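Local coordinates for protein phosphoheptose isomerase (Neisseria gonorrhoeae, PDB 5I01) that catalyses the zinc-dependent isomerisation of sedoheptulose 7-phosphate to D-glycero-D-manno-heptose 7-phosphate, the first step of heptose biosynthesis for lipooligosaccharide, at residues F14-R19 with H170-R175; V33-L38 with T162-N167. The protein carries 1 engineered substitution. All blocks are in the same frame, centred on the assembly; numbering follows the deposited sequence.

In the fold
Both contacts tie the N-terminal helices of this SIS-family chain to its C-terminal end, and contact 2 is nested inside the loop that contact 1 closes. Helix 6-27, which supplies contact 1, runs on in the chain to helix 29-44 of contact 2; on the partner side, strand 164-168 leads into helix 173-193. Their centres lie about 22 Å apart. In contact 1 the side chain of Arg-175 is about 8 Å from a bound zinc ion; His-63, Glu-67 and His-185 are zinc ligands in this structure. In contact 2, the side chain of Leu-166 stays about 11 Å from that of His-185. Both contacts also touch a second subunit of the tetramer.

Contact 1: F14-R19 with H170-R175; sequences FAESIR and HPRTAR
Ser-17, within helix 6-27, and Arg-175, in the first turn of helix 173-193, make the nearest CA pair, 6.0 Å apart, and Arg-172 takes the N-cap position of the second helix. Glu-16 carries the contact. Its CG lies anti to the backbone N (chi1 -162°), and the extended chain brings the carboxylate in among His-170, Arg-172 and Arg-175. Arg-175 NH2 gives Glu-16 OE1 a hydrogen bond of 2.7 Å, approaching almost in line with the CD-OE1 bond, while OE1 stays close to the guanidinium plane; carboxylate and guanidinium are turned 53° from one another. Arg-172, with an extended chain, adds a longer salt bridge, Arg-172 NH1 to Glu-16 OE1 at 3.5 Å. At the edge of the histidine ring, Glu-16 OE2 lies 3.8 Å from His-170 CE1. That ring is also tied within its own loop, where ND1 accepts the backbone N-H of Arg-172. Arg-175 is bent in mid-chain, and Arg-175 CD packs 3.7 Å from Ser-17 CA. Glu-178 takes both the Ser-17 hydroxyl, by a hydrogen bond, and Arg-175 NH1, by a salt bridge; Arg-175 also packs on Leu-182 of the second subunit. This salt-bridge network of Glu-16, Arg-172 and Arg-175 joins helix 6-27 to the start of helix 173-193; its charges would roughly balance, probably keeping Glu-16 ionised and fixing the Arg-175 guanidinium's rotation.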
loop_
_atom_site.group_PDB
_atom_site.type_symbol
_atom_site.label_atom_id
_atom_site.label_comp_id
_atom_site.label_asym_id
_atom_site.label_seq_id
_atom_site.Cartn_x
_atom_site.Cartn_y
_atom_site.Cartn_z
ATOM N N PHE A 14 12.079 3.771 -27.622
ATOM C CA PHE A 14 12.316 5.227 -27.625
ATOM C C PHE A 14 11.644 5.938 -28.812
ATOM O O PHE A 14 10.916 6.924 -28.624
ATOM C CB PHE A 14 13.822 5.543 -27.653
ATOM C CG PHE A 14 14.482 5.509 -26.304
ATOM C CD1 PHE A 14 14.419 6.614 -25.456
ATOM C CD2 PHE A 14 15.192 4.390 -25.883
ATOM C CE1 PHE A 14 15.038 6.592 -24.211
ATOM C CE2 PHE A 14 15.810 4.360 -24.640
ATOM C CZ PHE A 14 15.736 5.466 -23.803
ATOM N N ALA A 15 11.896 5.440 -30.023
ATOM C CA ALA A 15 11.341 6.058 -31.236
ATOM C C ALA A 15 9.821 6.030 -31.207
ATOM O O ALA A 15 9.174 7.053 -31.461
ATOM C CB ALA A 15 11.869 5.388 -32.500
ATOM N N GLU A 16 9.257 4.878 -30.854
ATOM C CA GLU A 16 7.811 4.755 -30.710
ATOM C C GLU A 16 7.259 5.717 -29.652
ATOM O O GLU A 16 6.224 6.350 -29.882
ATOM C CB GLU A 16 7.393 3.310 -30.407
ATOM C CG GLU A 16 5.911 3.043 -30.671
ATOM C CD GLU A 16 5.426 1.685 -30.189
ATOM O OE1 GLU A 16 5.911 1.213 -29.141
ATOM O OE2 GLU A 16 4.533 1.098 -30.846
ATOM N N SER A 17 7.953 5.842 -28.517
ATOM C CA SER A 17 7.530 6.746 -27.430
ATOM C C SER A 17 7.606 8.218 -27.834
ATOM O O SER A 17 6.728 9.000 -27.496
ATOM C CB SER A 17 8.360 6.518 -26.161
ATOM O OG SER A 17 7.796 7.219 -25.049
ATOM N N ILE A 18 8.660 8.586 -28.555
ATOM C CA ILE A 18 8.749 9.921 -29.157
ATOM C C ILE A 18 7.579 10.162 -30.130
ATOM O O ILE A 18 6.857 11.150 -29.970
ATOM C CB ILE A 18 10.123 10.158 -29.836
ATOM C CG1 ILE A 18 11.216 10.288 -28.762
ATOM C CG2 ILE A 18 10.106 11.410 -30.711
ATOM C CD1 ILE A 18 12.608 9.935 -29.249
ATOM N N ARG A 19 7.376 9.260 -31.102
ATOM C CA ARG A 19 6.255 9.383 -32.067
ATOM C C ARG A 19 4.916 9.579 -31.371
ATOM O O ARG A 19 4.134 10.441 -31.766
ATOM C CB ARG A 19 6.136 8.151 -32.978
ATOM C CG ARG A 19 7.223 8.012 -34.032
ATOM C CD ARG A 19 6.757 7.181 -35.213
ATOM N NE ARG A 19 6.234 5.865 -34.837
ATOM C CZ ARG A 19 6.965 4.804 -34.488
ATOM N NH1 ARG A 19 8.299 4.855 -34.422
ATOM N NH2 ARG A 19 6.345 3.666 -34.198
ATOM N N HIS A 170 -3.451 5.924 -29.161
ATOM C CA HIS A 170 -2.381 4.967 -29.433
ATOM C C HIS A 170 -2.824 3.558 -29.060
ATOM O O HIS A 170 -3.577 3.401 -28.111
ATOM C CB HIS A 170 -1.096 5.352 -28.688
ATOM C CG HIS A 170 0.138 4.795 -29.321
ATOM N ND1 HIS A 170 0.623 3.547 -29.009
ATOM C CD2 HIS A 170 0.942 5.274 -30.298
ATOM C CE1 HIS A 170 1.686 3.287 -29.749
ATOM N NE2 HIS A 170 1.911 4.326 -30.530
ATOM N N PRO A 171 -2.402 2.536 -29.829
ATOM C CA PRO A 171 -2.807 1.163 -29.506
ATOM C C PRO A 171 -2.128 0.518 -28.280
ATOM O O PRO A 171 -2.773 -0.210 -27.524
ATOM C CB PRO A 171 -2.421 0.383 -30.775
ATOM C CG PRO A 171 -1.352 1.182 -31.410
ATOM C CD PRO A 171 -1.766 2.600 -31.160
ATOM N N ARG A 172 -0.829 0.729 -28.135
ATOM C CA ARG A 172 -0.024 0.049 -27.113
ATOM C C ARG A 172 -0.112 0.646 -25.682
ATOM O O ARG A 172 0.169 1.833 -25.440
ATOM C CB ARG A 172 1.426 -0.043 -27.592
ATOM C CG ARG A 172 2.200 -1.204 -27.014
ATOM C CD ARG A 172 3.531 -1.376 -27.728
ATOM N NE ARG A 172 4.445 -2.278 -27.023
ATOM C CZ ARG A 172 5.624 -2.688 -27.491
ATOM N NH1 ARG A 172 6.062 -2.285 -28.678
ATOM N NH2 ARG A 172 6.371 -3.511 -26.762
ATOM N N THR A 173 -0.508 -0.219 -24.751
ATOM C CA THR A 173 -0.612 0.070 -23.316
ATOM C C THR A 173 0.582 0.818 -22.711
ATOM O O THR A 173 0.408 1.824 -22.032
ATOM C CB THR A 173 -0.791 -1.258 -22.563
ATOM O OG1 THR A 173 -1.834 -2.009 -23.202
ATOM C CG2 THR A 173 -1.156 -1.029 -21.086
ATOM N N ALA A 174 1.788 0.308 -22.960
ATOM C CA ALA A 174 3.013 0.932 -22.484
ATOM C C ALA A 174 3.139 2.396 -22.934
ATOM O O ALA A 174 3.467 3.260 -22.134
ATOM C CB ALA A 174 4.226 0.121 -22.921
ATOM N N ARG A 175 2.842 2.683 -24.196
ATOM C CA ARG A 175 2.898 4.068 -24.695
ATOM C C ARG A 175 1.807 4.950 -24.072
ATOM O O ARG A 175 2.019 6.138 -23.843
ATOM C CB ARG A 175 2.764 4.096 -26.216
ATOM C CG ARG A 175 3.832 3.298 -26.956
ATOM C CD ARG A 175 5.198 3.927 -26.834
ATOM N NE ARG A 175 5.941 3.482 -25.667
ATOM C CZ ARG A 175 6.578 2.313 -25.548
ATOM N NH1 ARG A 175 7.236 2.037 -24.423
ATOM N NH2 ARG A 175 6.574 1.414 -26.526
#

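Contact 2: V33-L38 with T162-N167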
loop_
_atom_site.group_PDB
_atom_site.type_symbol
_atom_site.label_atom_id
_atom_site.label_comp_id
_atom_site.label_asym_id
_atom_site.label_seq_id
_atom_site.Cartn_x
_atom_site.Cartn_y
_atom_site.Cartn_z
ATOM N N VAL A 33 -5.615 21.458 -20.458
ATOM C CA VAL A 33 -5.909 22.743 -19.813
ATOM C C VAL A 33 -7.303 22.696 -19.160
ATOM O O VAL A 33 -7.452 23.094 -18.006
ATOM C CB VAL A 33 -5.771 23.944 -20.784
ATOM C CG1 VAL A 33 -6.212 25.244 -20.122
ATOM C CG2 VAL A 33 -4.326 24.089 -21.257
ATOM N N GLN A 34 -8.304 22.188 -19.876
ATOM C CA GLN A 34 -9.666 22.056 -19.325
ATOM C C GLN A 34 -9.691 21.201 -18.052
ATOM O O GLN A 34 -10.417 21.526 -17.111
ATOM C CB GLN A 34 -10.640 21.430 -20.337
ATOM C CG GLN A 34 -10.968 22.238 -21.583
ATOM C CD GLN A 34 -11.839 21.431 -22.547
ATOM O OE1 GLN A 34 -12.903 20.929 -22.160
ATOM N NE2 GLN A 34 -11.382 21.280 -23.799
ATOM N N ALA A 35 -8.921 20.107 -18.045
ATOM C CA ALA A 35 -8.830 19.202 -16.890
ATOM C C ALA A 35 -8.195 19.868 -15.670
ATOM O O ALA A 35 -8.665 19.693 -14.538
ATOM C CB ALA A 35 -8.051 17.952 -17.256
ATOM N N ALA A 36 -7.126 20.626 -15.909
ATOM C CA ALA A 36 -6.459 21.385 -14.863
ATOM C C ALA A 36 -7.350 22.505 -14.306
ATOM O O ALA A 36 -7.418 22.701 -13.084
ATOM C CB ALA A 36 -5.156 21.957 -15.396
ATOM N N GLU A 37 -8.016 23.236 -15.202
ATOM C CA GLU A 37 -8.963 24.293 -14.812
ATOM C C GLU A 37 -10.047 23.734 -13.898
ATOM O O GLU A 37 -10.350 24.321 -12.861
ATOM C CB GLU A 37 -9.595 24.967 -16.050
ATOM C CG GLU A 37 -8.672 25.975 -16.742
ATOM C CD GLU A 37 -9.206 26.537 -18.067
ATOM O OE1 GLU A 37 -10.149 25.960 -18.665
ATOM O OE2 GLU A 37 -8.659 27.572 -18.526
ATOM N N LEU A 38 -10.604 22.586 -14.282
ATOM C CA LEU A 38 -11.606 21.890 -13.470
ATOM C C LEU A 38 -11.105 21.499 -12.069
ATOM O O LEU A 38 -11.848 21.604 -11.096
ATOM C CB LEU A 38 -12.104 20.642 -14.204
ATOM C CG LEU A 38 -13.154 19.802 -13.477
ATOM C CD1 LEU A 38 -14.334 20.660 -13.039
ATOM C CD2 LEU A 38 -13.611 18.658 -14.366
ATOM N N THR A 162 -19.855 18.271 -18.806
ATOM C CA THR A 162 -19.007 18.885 -17.770
ATOM C C THR A 162 -17.762 18.065 -17.364
ATOM O O THR A 162 -16.985 18.511 -16.519
ATOM C CB THR A 162 -19.845 19.168 -16.504
ATOM O OG1 THR A 162 -20.611 18.004 -16.166
ATOM C CG2 THR A 162 -20.796 20.325 -16.741
ATOM N N ASP A 163 -17.583 16.877 -17.945
ATOM C CA ASP A 163 -16.389 16.060 -17.720
ATOM C C ASP A 163 -15.340 16.378 -18.795
ATOM O O ASP A 163 -15.635 17.062 -19.773
ATOM C CB ASP A 163 -16.745 14.562 -17.770
ATOM C CG ASP A 163 -17.808 14.147 -16.734
ATOM O OD1 ASP A 163 -17.890 14.728 -15.627
ATOM O OD2 ASP A 163 -18.551 13.188 -17.025
ATOM N N VAL A 164 -14.124 15.865 -18.614
ATOM C CA VAL A 164 -13.007 16.103 -19.542
ATOM C C VAL A 164 -12.348 14.774 -19.911
ATOM O O VAL A 164 -11.923 14.029 -19.035
ATOM C CB VAL A 164 -11.948 17.058 -18.936
ATOM C CG1 VAL A 164 -10.781 17.266 -19.896
ATOM C CG2 VAL A 164 -12.578 18.396 -18.583
ATOM N N LEU A 165 -12.270 14.489 -21.207
ATOM C CA LEU A 165 -11.674 13.255 -21.704
ATOM C C LEU A 165 -10.282 13.575 -22.170
ATOM O O LEU A 165 -10.110 14.444 -23.017
ATOM C CB LEU A 165 -12.477 12.677 -22.875
ATOM C CG LEU A 165 -11.920 11.414 -23.552
ATOM C CD1 LEU A 165 -11.831 10.251 -22.579
ATOM C CD2 LEU A 165 -12.764 11.042 -24.756
ATOM N N LEU A 166 -9.304 12.865 -21.614
ATOM C CA LEU A 166 -7.920 12.920 -22.054
ATOM C C LEU A 166 -7.586 11.550 -22.661
ATOM O O LEU A 166 -7.098 10.635 -21.982
ATOM C CB LEU A 166 -6.986 13.291 -20.885
ATOM C CG LEU A 166 -7.262 14.609 -20.140
ATOM C CD1 LEU A 166 -6.328 14.830 -18.964
ATOM C CD2 LEU A 166 -7.139 15.790 -21.074
ATOM N N ASN A 167 -7.877 11.403 -23.947
ATOM C CA ASN A 167 -7.587 10.162 -24.639
ATOM C C ASN A 167 -6.245 10.245 -25.359
ATOM O O ASN A 167 -6.006 11.173 -26.128
ATOM C CB ASN A 167 -8.691 9.797 -25.631
ATOM C CG ASN A 167 -8.483 8.429 -26.224
ATOM O OD1 ASN A 167 -8.600 7.412 -25.533
ATOM N ND2 ASN A 167 -8.109 8.393 -27.485
#
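Ala-35 CB meets Val-164 CG1 and Leu-166 CD1, and no flat group takes part with a face or an edge; even at Gln-34 it is CB that does the touching, not the amide at the far end of its chain. Val-164 is the centre of it. With CG1 anti to the backbone N (chi1 179°), its two methyls divide the helix surface between them: Val-164 CG1 sits 3.9 Å from Ala-35 CB and just as close to the backbone N of Ala-35, while Val-164 CG2 lies 4.0 Å from Gln-34 CB. A turn further on, Leu-38 brings CD2 to 4.3 Å from Val-164 CG2, and the same methyl of Leu-38, CD2, rests 4.0 Å from Thr-162 O, just before the strand begins. Leu-166, two residues along, starts out beside the helix, not facing it, but with CG beside the backbone N (chi1 -57°) its end comes nearer, Leu-166 CD1 lying 4.0 Å from Ala-35 CB. The small Ala-35 thus lies against both Val-164 and Leu-166. Leu-165, between them, points away from the helix and touches Thr-148. The axes of the short segments 33-38 and 164-167 come within 8.4 Å, their directions 136° apart, so they cross well off antiparallel. Leu-166 also packs on Leu-183 and Met-187 of helix 173-193, while Ala-35 and Leu-38 extend the apolar layer to Ile-145 of the adjoining strand. What results is the helix-on-sheet layering of an alpha/beta SIS domain: helix 29-44 covers one face of the parallel sheet at strand 164-168, its outermost strand on this side within the chain.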